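Local coordinates for uncharacterized protein lp_2219 (Lactobacillus plantarum, PDB 3HFQ), which is of unknown function but belongs to the seven-bladed beta-propeller lactonase family and may hydrolyse a lactone, at residues L181-H191 / L203-L214. The protein carries 1 engineered substitution. Sequence-based numbering, arbitrary orientation.
Sequences LTMEAGFGPRH and LAGELSSQIASL. With PO4 (phosphate ion), chain C.
With CG of F187 trans to the backbone N (chi1 -177°), the phenyl ring reaches across to strands 203-205 and 210-214, while R190, extended from CG to NE, is carried to the carboxylate of E206. CE1 of F187 lies 3.4 Å from CA of G205, where any side chain would strike the ring, and 3.7 Å from CD2 of L203; CZ rests 3.8 Å from CB of A212. Replacing F187 by an alanine would probably open a gap between G205, L203 and A212. Beside the ring, the hydroxyl of S208 stands 3.0 Å from O of F187 and equally near OE1 of Q210. The main chains then pair as the innermost hairpin of a propeller blade: N of R190 meets O of A204, and N of A204 gives a straight bond (169°) to O of H191. Farther out, L181 of the preceding blade meets L214 methyl to methyl. At the other end, NE of R190 forms a salt bridge with OE1 of E206 (3.1 Å), which enters at the guanidinium edge with the two planes 46° apart. Both NE and NH2 grip O2 of a phosphate, probably from the crystallisation liquor, which H144 and R259 bind too; R259 is a second salt-bridge partner of E206, whose OE1 lies 2.6 Å from phosphate O3. F187 thus packs against both strands, while R190, R259 and H144 would probably favour an anion.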
ATOM      1  N   LEU A 181     -10.198  -1.372 -16.719  1.00 10.67           N
ATOM      2  CA  LEU A 181      -9.817  -0.060 -17.216  1.00 11.12           C
ATOM      3  C   LEU A 181      -8.405  -0.167 -17.771  1.00 10.31           C
ATOM      4  O   LEU A 181      -7.499  -0.644 -17.089  1.00 12.78           O
ATOM      5  CB  LEU A 181      -9.839   0.967 -16.079  1.00 14.57           C
ATOM      6  CG  LEU A 181      -9.296   2.358 -16.413  1.00 17.70           C
ATOM      7  CD1 LEU A 181     -10.251   3.086 -17.359  1.00 16.16           C
ATOM      8  CD2 LEU A 181      -9.111   3.141 -15.125  1.00 20.20           C
ATOM      9  N   THR A 182      -8.217   0.269 -19.010  1.00 10.98           N
ATOM     10  CA  THR A 182      -6.902   0.213 -19.623  1.00 14.09           C
ATOM     11  C   THR A 182      -6.296   1.606 -19.638  1.00 16.87           C
ATOM     12  O   THR A 182      -6.902   2.552 -20.139  1.00 15.87           O
ATOM     13  CB  THR A 182      -6.979  -0.319 -21.069  1.00 16.96           C
ATOM     14  OG1 THR A 182      -7.472  -1.664 -21.058  1.00 20.33           O
ATOM     15  CG2 THR A 182      -5.602  -0.294 -21.719  1.00 18.22           C
HETATM   16  N   MSE A 183      -5.094   1.724 -19.087  1.00 15.61           N
HETATM   17  CA  MSE A 183      -4.406   3.005 -19.038  1.00 17.01           C
HETATM   18  C   MSE A 183      -3.471   3.176 -20.225  1.00 17.23           C
HETATM   19  O   MSE A 183      -3.126   2.204 -20.895  1.00 14.37           O
HETATM   20  CB  MSE A 183      -3.620   3.109 -17.730  1.00 13.85           C
HETATM   21  CG  MSE A 183      -4.477   2.820 -16.505  1.00 15.58           C
HETATM   22 SE   MSE A 183      -5.693   4.263 -16.097  1.00 32.52          SE
HETATM   23  CE  MSE A 183      -6.809   4.284 -17.672  1.00 83.66           C
ATOM     24  N   GLU A 184      -3.074   4.418 -20.492  1.00 14.72           N
ATOM     25  CA  GLU A 184      -2.152   4.693 -21.590  1.00 20.22           C
ATOM     26  C   GLU A 184      -0.906   3.829 -21.399  1.00 18.54           C
ATOM     27  O   GLU A 184      -0.421   3.664 -20.278  1.00 16.40           O
ATOM     28  CB  GLU A 184      -1.758   6.176 -21.600  1.00 30.52           C
ATOM     29  CG  GLU A 184      -2.823   7.124 -22.144  1.00 47.15           C
ATOM     30  CD  GLU A 184      -2.928   7.094 -23.663  1.00 58.63           C
ATOM     31  OE1 GLU A 184      -3.381   6.071 -24.218  1.00 61.42           O
ATOM     32  OE2 GLU A 184      -2.554   8.101 -24.301  1.00 62.84           O
ATOM     33  N   ALA A 185      -0.390   3.281 -22.494  1.00 16.79           N
ATOM     34  CA  ALA A 185       0.784   2.416 -22.436  1.00 20.49           C
ATOM     35  C   ALA A 185       1.959   3.044 -21.686  1.00 18.43           C
ATOM     36  O   ALA A 185       2.374   4.163 -21.986  1.00 16.24           O
ATOM     37  CB  ALA A 185       1.213   2.030 -23.849  1.00 19.44           C
ATOM     38  N   GLY A 186       2.489   2.313 -20.708  1.00 14.33           N
ATOM     39  CA  GLY A 186       3.619   2.808 -19.937  1.00 15.37           C
ATOM     40  C   GLY A 186       3.261   3.549 -18.659  1.00 14.58           C
ATOM     41  O   GLY A 186       4.145   4.016 -17.936  1.00 13.14           O
ATOM     42  N   PHE A 187       1.969   3.666 -18.378  1.00 14.75           N
ATOM     43  CA  PHE A 187       1.514   4.354 -17.174  1.00 17.53           C
ATOM     44  C   PHE A 187       2.047   3.635 -15.938  1.00 15.08           C
ATOM     45  O   PHE A 187       2.500   4.274 -14.988  1.00 14.50           O
ATOM     46  CB  PHE A 187      -0.019   4.407 -17.142  1.00 13.53           C
ATOM     47  CG  PHE A 187      -0.582   5.168 -15.967  1.00 15.45           C
ATOM     48  CD1 PHE A 187      -0.981   4.502 -14.812  1.00 13.75           C
ATOM     49  CD2 PHE A 187      -0.709   6.556 -16.016  1.00 17.46           C
ATOM     50  CE1 PHE A 187      -1.501   5.205 -13.721  1.00 10.99           C
ATOM     51  CE2 PHE A 187      -1.223   7.269 -14.935  1.00 14.40           C
ATOM     52  CZ  PHE A 187      -1.622   6.593 -13.782  1.00 13.37           C
ATOM     53  N   GLY A 188       2.000   2.305 -15.968  1.00 11.77           N
ATOM     54  CA  GLY A 188       2.483   1.503 -14.854  1.00  9.64           C
ATOM     55  C   GLY A 188       1.716   1.721 -13.562  1.00 12.72           C
ATOM     56  O   GLY A 188       2.312   2.101 -12.551  1.00 14.07           O
ATOM     57  N   PRO A 189       0.394   1.471 -13.553  1.00 11.93           N
ATOM     58  CA  PRO A 189      -0.444   1.652 -12.360  1.00 10.35           C
ATOM     59  C   PRO A 189       0.017   0.752 -11.215  1.00 11.87           C
ATOM     60  O   PRO A 189       0.366  -0.403 -11.436  1.00  9.67           O
ATOM     61  CB  PRO A 189      -1.836   1.296 -12.866  1.00  7.00           C
ATOM     62  CG  PRO A 189      -1.540   0.211 -13.875  1.00 10.64           C
ATOM     63  CD  PRO A 189      -0.358   0.791 -14.625  1.00  8.02           C
ATOM     64  N   ARG A 190      -0.004   1.277  -9.995  1.00 10.48           N
ATOM     65  CA  ARG A 190       0.477   0.512  -8.846  1.00 10.42           C
ATOM     66  C   ARG A 190      -0.540   0.369  -7.719  1.00 11.47           C
ATOM     67  O   ARG A 190      -0.981  -0.742  -7.411  1.00  8.50           O
ATOM     68  CB  ARG A 190       1.756   1.167  -8.316  1.00  8.30           C
ATOM     69  CG  ARG A 190       2.543   0.345  -7.291  1.00 10.33           C
ATOM     70  CD  ARG A 190       3.780   1.126  -6.851  1.00  8.93           C
ATOM     71  NE  ARG A 190       4.657   0.364  -5.967  1.00 12.83           N
ATOM     72  CZ  ARG A 190       4.491   0.241  -4.652  1.00 13.39           C
ATOM     73  NH1 ARG A 190       3.469   0.833  -4.042  1.00 11.79           N
ATOM     74  NH2 ARG A 190       5.358  -0.472  -3.944  1.00 12.75           N
ATOM     75  N   HIS A 191      -0.890   1.494  -7.098  1.00 11.34           N
ATOM     76  CA  HIS A 191      -1.854   1.526  -5.996  1.00 11.87           C
ATOM     77  C   HIS A 191      -2.899   2.605  -6.259  1.00 10.67           C
ATOM     78  O   HIS A 191      -2.680   3.509  -7.065  1.00  9.71           O
ATOM     79  CB  HIS A 191      -1.174   1.882  -4.664  1.00  9.66           C
ATOM     80  CG  HIS A 191      -0.434   0.744  -4.019  1.00 12.27           C
ATOM     81  ND1 HIS A 191      -0.034   0.795  -2.696  1.00 10.38           N
ATOM     82  CD2 HIS A 191      -0.019  -0.441  -4.497  1.00 11.11           C
ATOM     83  CE1 HIS A 191       0.598  -0.323  -2.396  1.00 10.07           C
ATOM     84  NE2 HIS A 191       0.628  -1.097  -3.464  1.00 10.22           N
ATOM     85  N   LEU A 203      -5.392   6.986  -8.725  1.00  9.88           N
ATOM     86  CA  LEU A 203      -4.469   5.918  -9.087  1.00  8.37           C
ATOM     87  C   LEU A 203      -3.034   6.381  -9.295  1.00  9.85           C
ATOM     88  O   LEU A 203      -2.766   7.281 -10.091  1.00  8.92           O
ATOM     89  CB  LEU A 203      -4.986   5.253 -10.366  1.00  6.51           C
ATOM     90  CG  LEU A 203      -4.170   4.167 -11.063  1.00 10.43           C
ATOM     91  CD1 LEU A 203      -4.227   2.870 -10.265  1.00  7.12           C
ATOM     92  CD2 LEU A 203      -4.737   3.955 -12.463  1.00 13.58           C
ATOM     93  N   ALA A 204      -2.105   5.751  -8.587  1.00 10.09           N
ATOM     94  CA  ALA A 204      -0.706   6.119  -8.720  1.00 12.86           C
ATOM     95  C   ALA A 204      -0.055   5.344  -9.857  1.00 14.37           C
ATOM     96  O   ALA A 204      -0.182   4.122  -9.942  1.00 11.58           O
ATOM     97  CB  ALA A 204       0.031   5.859  -7.412  1.00 12.39           C
ATOM     98  N   GLY A 205       0.619   6.076 -10.740  1.00 10.66           N
ATOM     99  CA  GLY A 205       1.313   5.464 -11.854  1.00  9.46           C
ATOM    100  C   GLY A 205       2.785   5.444 -11.498  1.00 11.58           C
ATOM    101  O   GLY A 205       3.468   6.461 -11.587  1.00 12.45           O
ATOM    102  N   GLU A 206       3.272   4.282 -11.083  1.00 12.58           N
ATOM    103  CA  GLU A 206       4.664   4.144 -10.683  1.00 14.31           C
ATOM    104  C   GLU A 206       5.677   4.525 -11.753  1.00 13.23           C
ATOM    105  O   GLU A 206       6.515   5.401 -11.541  1.00 15.02           O
ATOM    106  CB  GLU A 206       4.957   2.705 -10.245  1.00 17.42           C
ATOM    107  CG  GLU A 206       6.425   2.481  -9.890  1.00 19.70           C
ATOM    108  CD  GLU A 206       6.758   1.032  -9.598  1.00 18.08           C
ATOM    109  OE1 GLU A 206       6.067   0.418  -8.762  1.00 14.98           O
ATOM    110  OE2 GLU A 206       7.722   0.510 -10.201  1.00 20.87           O
ATOM    111  N   LEU A 207       5.588   3.864 -12.901  1.00 13.26           N
ATOM    112  CA  LEU A 207       6.531   4.066 -13.995  1.00 12.94           C
ATOM    113  C   LEU A 207       6.524   5.429 -14.682  1.00 16.93           C
ATOM    114  O   LEU A 207       7.553   5.867 -15.203  1.00 16.83           O
ATOM    115  CB  LEU A 207       6.335   2.957 -15.034  1.00 12.91           C
ATOM    116  CG  LEU A 207       6.317   1.535 -14.458  1.00 12.38           C
ATOM    117  CD1 LEU A 207       6.032   0.532 -15.569  1.00 13.40           C
ATOM    118  CD2 LEU A 207       7.651   1.219 -13.780  1.00 14.28           C
ATOM    119  N   SER A 208       5.381   6.105 -14.681  1.00 12.46           N
ATOM    120  CA  SER A 208       5.274   7.408 -15.329  1.00 16.96           C
ATOM    121  C   SER A 208       5.268   8.572 -14.341  1.00 13.65           C
ATOM    122  O   SER A 208       5.197   9.734 -14.746  1.00 12.96           O
ATOM    123  CB  SER A 208       4.001   7.457 -16.171  1.00 16.34           C
ATOM    124  OG  SER A 208       2.861   7.229 -15.355  1.00 15.33           O
ATOM    125  N   SER A 209       5.349   8.263 -13.051  1.00 10.95           N
ATOM    126  CA  SER A 209       5.330   9.297 -12.017  1.00 10.11           C
ATOM    127  C   SER A 209       4.135  10.224 -12.222  1.00 10.78           C
ATOM    128  O   SER A 209       4.287  11.441 -12.327  1.00 11.36           O
ATOM    129  CB  SER A 209       6.627  10.111 -12.045  1.00 13.32           C
ATOM    130  OG  SER A 209       7.728   9.309 -11.650  1.00 14.64           O
ATOM    131  N   GLN A 210       2.946   9.632 -12.271  1.00 12.93           N
ATOM    132  CA  GLN A 210       1.711  10.382 -12.474  1.00 15.61           C
ATOM    133  C   GLN A 210       0.592   9.860 -11.584  1.00 11.96           C
ATOM    134  O   GLN A 210       0.686   8.774 -11.015  1.00 12.07           O
ATOM    135  CB  GLN A 210       1.240  10.248 -13.925  1.00 14.74           C
ATOM    136  CG  GLN A 210       2.169  10.810 -14.974  1.00 15.56           C
ATOM    137  CD  GLN A 210       1.659  10.557 -16.380  1.00 20.18           C
ATOM    138  OE1 GLN A 210       1.444   9.413 -16.778  1.00 19.47           O
ATOM    139  NE2 GLN A 210       1.463  11.626 -17.141  1.00 15.89           N
ATOM    140  N   ILE A 211      -0.469  10.649 -11.465  1.00  8.11           N
ATOM    141  CA  ILE A 211      -1.640  10.229 -10.713  1.00  8.71           C
ATOM    142  C   ILE A 211      -2.830  10.457 -11.628  1.00 10.83           C
ATOM    143  O   ILE A 211      -2.967  11.522 -12.229  1.00 10.41           O
ATOM    144  CB  ILE A 211      -1.871  11.041  -9.417  1.00 10.85           C
ATOM    145  CG1 ILE A 211      -0.771  10.739  -8.397  1.00 15.00           C
ATOM    146  CG2 ILE A 211      -3.237  10.663  -8.815  1.00  9.69           C
ATOM    147  CD1 ILE A 211      -0.923  11.504  -7.085  1.00 17.57           C
ATOM    148  N   ALA A 212      -3.680   9.448 -11.750  1.00 10.60           N
ATOM    149  CA  ALA A 212      -4.865   9.564 -12.579  1.00 12.17           C
ATOM    150  C   ALA A 212      -6.077   9.691 -11.668  1.00 13.16           C
ATOM    151  O   ALA A 212      -6.226   8.919 -10.719  1.00 11.86           O
ATOM    152  CB  ALA A 212      -5.006   8.331 -13.465  1.00 14.30           C
ATOM    153  N   SER A 213      -6.925  10.684 -11.924  1.00  9.41           N
ATOM    154  CA  SER A 213      -8.139  10.830 -11.134  1.00 12.85           C
ATOM    155  C   SER A 213      -9.180  10.016 -11.893  1.00 13.22           C
ATOM    156  O   SER A 213      -9.285  10.132 -13.115  1.00 13.69           O
ATOM    157  CB  SER A 213      -8.584  12.297 -11.050  1.00 14.80           C
ATOM    158  OG  SER A 213      -7.770  13.037 -10.159  1.00 18.85           O
ATOM    159  N   LEU A 214      -9.937   9.191 -11.177  1.00 10.56           N
ATOM    160  CA  LEU A 214     -10.951   8.351 -11.808  1.00 12.89           C
ATOM    161  C   LEU A 214     -12.305   8.520 -11.138  1.00 14.59           C
ATOM    162  O   LEU A 214     -12.381   8.746  -9.930  1.00 11.78           O
ATOM    163  CB  LEU A 214     -10.563   6.873 -11.698  1.00  9.86           C
ATOM    164  CG  LEU A 214      -9.128   6.453 -12.029  1.00 12.42           C
ATOM    165  CD1 LEU A 214      -8.927   5.006 -11.608  1.00 13.37           C
ATOM    166  CD2 LEU A 214      -8.858   6.638 -13.521  1.00 12.45           C
TER
HETATM  167  P   PO4 C 402       7.630  -2.065  -7.134  1.00 18.55           P
HETATM  168  O1  PO4 C 402       9.179  -1.937  -7.385  1.00 21.26           O
HETATM  169  O2  PO4 C 402       7.135  -0.858  -6.252  1.00 16.27           O
HETATM  170  O3  PO4 C 402       6.866  -2.062  -8.514  1.00 26.00           O
HETATM  171  O4  PO4 C 402       7.329  -3.415  -6.375  1.00 24.62           O